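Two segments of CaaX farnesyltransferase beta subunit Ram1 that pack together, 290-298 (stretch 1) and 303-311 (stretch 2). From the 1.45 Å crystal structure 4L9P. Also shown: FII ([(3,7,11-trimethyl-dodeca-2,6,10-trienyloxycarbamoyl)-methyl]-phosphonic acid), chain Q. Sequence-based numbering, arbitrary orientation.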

# COMPACT_ATOMS: atom_id res chain seq x y z
N GLU B 290 4.59 11.14 -13.71
CA GLU B 290 5.69 10.40 -14.34
C GLU B 290 6.41 9.50 -13.31
O GLU B 290 6.72 8.32 -13.62
CB GLU B 290 6.68 11.38 -14.97
CG GLU B 290 6.05 12.22 -16.09
CD GLU B 290 5.46 13.53 -15.63
OE1 GLU B 290 5.22 13.73 -14.44
OE2 GLU B 290 5.22 14.39 -16.51
N TYR B 291 6.64 10.01 -12.10
CA TYR B 291 7.24 9.22 -11.04
C TYR B 291 6.33 8.02 -10.74
O TYR B 291 6.80 6.87 -10.62
CB TYR B 291 7.42 10.10 -9.82
CG TYR B 291 7.65 9.34 -8.54
CD1 TYR B 291 8.89 8.81 -8.24
CD2 TYR B 291 6.61 9.11 -7.65
CE1 TYR B 291 9.13 8.12 -7.04
CE2 TYR B 291 6.79 8.44 -6.50
CZ TYR B 291 8.01 7.89 -6.18
OH TYR B 291 8.16 7.29 -4.96
N LEU B 292 5.03 8.26 -10.62
CA LEU B 292 4.15 7.13 -10.29
C LEU B 292 4.14 6.09 -11.44
O LEU B 292 4.13 4.88 -11.19
CB LEU B 292 2.73 7.63 -10.03
CG LEU B 292 2.63 8.59 -8.84
CD1 LEU B 292 1.23 9.26 -8.71
CD2 LEU B 292 2.98 7.84 -7.51
N SER B 293 4.17 6.54 -12.72
CA SER B 293 4.24 5.59 -13.82
C SER B 293 5.50 4.69 -13.69
O SER B 293 5.47 3.50 -14.05
CB SER B 293 4.35 6.39 -15.11
OG SER B 293 4.66 5.52 -16.21
N ARG B 294 6.63 5.28 -13.23
CA ARG B 294 7.86 4.53 -13.06
C ARG B 294 7.80 3.54 -11.89
O ARG B 294 8.76 2.75 -11.70
CB ARG B 294 9.01 5.50 -12.84
CG ARG B 294 9.32 6.37 -14.11
CD ARG B 294 10.69 7.04 -14.08
NE ARG B 294 10.86 7.76 -12.85
CZ ARG B 294 10.58 9.05 -12.63
NH1 ARG B 294 10.02 9.80 -13.55
NH2 ARG B 294 10.83 9.58 -11.44
N CYS B 295 6.69 3.56 -11.11
CA CYS B 295 6.50 2.55 -10.02
C CYS B 295 5.62 1.40 -10.48
O CYS B 295 5.44 0.46 -9.73
CB CYS B 295 5.86 3.22 -8.79
SG CYS B 295 7.03 4.39 -8.00
N GLN B 296 5.04 1.43 -11.69
CA GLN B 296 4.38 0.22 -12.15
C GLN B 296 5.44 -0.88 -12.38
O GLN B 296 6.61 -0.58 -12.72
CB GLN B 296 3.54 0.55 -13.44
CG GLN B 296 2.60 -0.65 -13.78
CD GLN B 296 1.60 -0.32 -14.87
OE1 GLN B 296 1.78 0.60 -15.70
NE2 GLN B 296 0.49 -1.05 -14.84
N THR B 297 5.05 -2.16 -12.25
CA THR B 297 5.97 -3.23 -12.48
C THR B 297 5.51 -4.10 -13.63
O THR B 297 4.38 -3.97 -14.14
CB THR B 297 6.15 -4.15 -11.25
OG1 THR B 297 5.10 -5.12 -11.16
CG2 THR B 297 6.19 -3.34 -9.96
N TYR B 298 6.38 -5.02 -14.02
CA TYR B 298 6.05 -5.97 -15.10
C TYR B 298 4.78 -6.80 -14.75
O TYR B 298 4.19 -7.40 -15.68
CB TYR B 298 7.23 -6.92 -15.43
CG TYR B 298 7.49 -7.89 -14.27
CD1 TYR B 298 8.29 -7.51 -13.15
CD2 TYR B 298 6.90 -9.20 -14.28
CE1 TYR B 298 8.44 -8.37 -12.10
CE2 TYR B 298 7.09 -10.08 -13.24
CZ TYR B 298 7.84 -9.65 -12.13
OH TYR B 298 8.05 -10.50 -11.06
N SER B 303 4.59 -0.66 -7.26
CA SER B 303 5.45 -0.87 -6.10
C SER B 303 5.65 0.41 -5.28
O SER B 303 5.23 1.50 -5.71
CB SER B 303 6.78 -1.40 -6.57
OG SER B 303 7.42 -0.48 -7.47
N GLY B 304 6.33 0.29 -4.12
CA GLY B 304 6.51 1.48 -3.30
C GLY B 304 7.45 2.49 -3.88
O GLY B 304 7.36 3.69 -3.63
N SER B 305 8.44 1.98 -4.60
CA SER B 305 9.44 2.83 -5.24
C SER B 305 9.86 2.07 -6.52
O SER B 305 9.62 0.85 -6.61
CB SER B 305 10.59 3.11 -4.26
OG SER B 305 11.11 1.92 -3.72
N PRO B 306 10.54 2.73 -7.47
CA PRO B 306 10.80 2.06 -8.78
C PRO B 306 11.58 0.76 -8.63
O PRO B 306 12.60 0.73 -7.91
CB PRO B 306 11.63 3.12 -9.53
CG PRO B 306 10.99 4.43 -9.02
CD PRO B 306 10.79 4.19 -7.52
N GLY B 307 11.09 -0.29 -9.30
CA GLY B 307 11.75 -1.60 -9.29
C GLY B 307 11.39 -2.50 -8.14
O GLY B 307 11.76 -3.68 -8.19
N SER B 308 10.74 -1.97 -7.09
CA SER B 308 10.32 -2.87 -6.01
C SER B 308 9.12 -3.73 -6.43
O SER B 308 8.65 -3.63 -7.59
CB SER B 308 10.05 -2.04 -4.76
OG SER B 308 11.31 -1.64 -4.18
N GLU B 309 8.63 -4.56 -5.53
CA GLU B 309 7.60 -5.53 -5.91
C GLU B 309 6.20 -4.90 -5.88
O GLU B 309 5.84 -4.10 -4.98
CB GLU B 309 7.69 -6.68 -4.92
CG GLU B 309 6.67 -7.81 -5.18
CD GLU B 309 6.83 -8.93 -4.13
OE1 GLU B 309 7.54 -8.74 -3.10
OE2 GLU B 309 6.20 -9.98 -4.32
N ALA B 310 5.40 -5.25 -6.91
CA ALA B 310 4.01 -4.72 -6.92
C ALA B 310 3.29 -5.06 -5.63
O ALA B 310 3.34 -6.24 -5.18
CB ALA B 310 3.25 -5.31 -8.11
N HIS B 311 2.56 -4.09 -5.05
CA HIS B 311 1.90 -4.36 -3.77
C HIS B 311 0.62 -3.56 -3.71
O HIS B 311 0.60 -2.37 -4.02
CB HIS B 311 2.83 -3.94 -2.61
CG HIS B 311 2.42 -4.53 -1.30
ND1 HIS B 311 1.32 -4.06 -0.59
CD2 HIS B 311 2.93 -5.55 -0.59
CE1 HIS B 311 1.17 -4.82 0.49
NE2 HIS B 311 2.15 -5.73 0.51
C1 FII Q . -1.14 5.79 3.41
C2 FII Q . -0.20 4.69 3.83
C6 FII Q . 0.78 5.05 4.86
C10 FII Q . -0.07 3.51 2.95
C11 FII Q . 0.91 2.37 3.20
C12 FII Q . 0.10 1.21 3.85
C15 FII Q . 0.71 -0.19 3.79
C18 FII Q . -0.04 -1.36 4.41
C22 FII Q . 2.18 -0.24 3.53
C23 FII Q . 2.70 -1.60 3.10
C24 FII Q . 4.18 -1.66 3.11
C27 FII Q . 4.65 -3.08 3.13
C30 FII Q . 4.86 -3.71 1.76
C34 FII Q . 5.46 -3.44 4.31
C35 FII Q . 6.26 -4.73 4.39
O36 FII Q . 5.74 -5.59 5.38
N42 FII Q . 4.41 -5.91 5.26
C43 FII Q . 4.22 -7.18 4.70
O44 FII Q . 5.13 -7.93 4.30
C45 FII Q . 2.76 -7.58 4.63
P46 FII Q . 2.33 -8.66 3.16
O49 FII Q . 2.96 -8.01 1.99
O50 FII Q . 2.80 -10.05 3.46
O51 FII Q . 0.79 -8.57 3.14
O HOH W 1 8.40 -0.48 -10.16
O HOH W 2 6.22 -6.82 -9.14

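The two stretches belong to one chain and bury 363 Å² between them, both sides summed. Stretch 1 enters as a helix and leaves as a loop; stretch 2 has no regular helix or strand, so no strand pairing organises the contact. The CA atoms come nearest at Cys295 and Pro306, 4.5 Å apart, and they are wider at Thr297 and Ala310, whose CA atoms are separated by 6.1 Å. Each stretch also folds on itself near the first of these points. A type I turn spans Ser293 to Gln296, with Gln296 N donating to Ser293 O at 3.2 Å, and a type II turn spans Ser305 to Ser308, with Ser308 N donating to Ser305 O at 3.1 Å. Gly307 occupies the third position of the second turn at phi 86°, a positive value that favours glycine.

One direct hydrogen bond crosses between the stretches. Ser303 N donates to Cys295 O over 2.8 Å, and the N-H...O angle of 172° makes it nearly linear. Because both partners are backbone atoms, the bond ties the two backbones directly, without calling on a side chain. Ser303 OG also bonds within its own stretch: with chi1 at 60° (p), Ser303 OG reaches forward along its own stretch and donates to Ser305 O at 2.7 Å.

Two waters extend the polar network. Water 1 donates to Gln296 O at 3.1 Å and to Ser303 OG at 2.9 Å, and accepts from Gly307 N at 2.8 Å; it therefore joins a carbonyl of stretch 1 to two groups of stretch 2. Ser303 OG is consequently both donor, to Ser305 O, and acceptor, from this water. Water 2 accepts from Thr297 OG1 at 2.9 Å and from Ala310 N at 2.8 Å, linking the stretches at their wider register point.

The remaining contacts are van der Waals in character. Pro306 is the main apolar surface of stretch 2: its CD lies 3.8 Å from Cys295 SG and 4.3 Å from Tyr291 CE1, and its CB lies 3.6 Å from Arg294 O. The proline approaches the tyrosine ring obliquely. Tyr291 CB points sideways, but with chi1 at 163° (t) the far end of the side chain comes nearer to stretch 2.

Thr297, by contrast, directs its CA-to-CB bond toward stretch 2. Its methyl CG2 packs 4.0 Å from Ser303 CB and 3.4 Å from Ser308 O, while OG1 lies 3.6 Å from Ala310 CB. Both branches of Thr297 thus reach Ala310 CB, CG2 at 4.0 Å and OG1 at 3.6 Å, and OG1 also donates to water 2.

Beyond this interface, His311 stands at an N-cap position, its side chain capping a backbone N just past the stretch. Its NE2 donates to FII O49 at 2.8 Å, with an N-H...O angle of 157°, and FII C30 lies over one face of the imidazole, so a polar and an apolar part of the ligand both meet this ring.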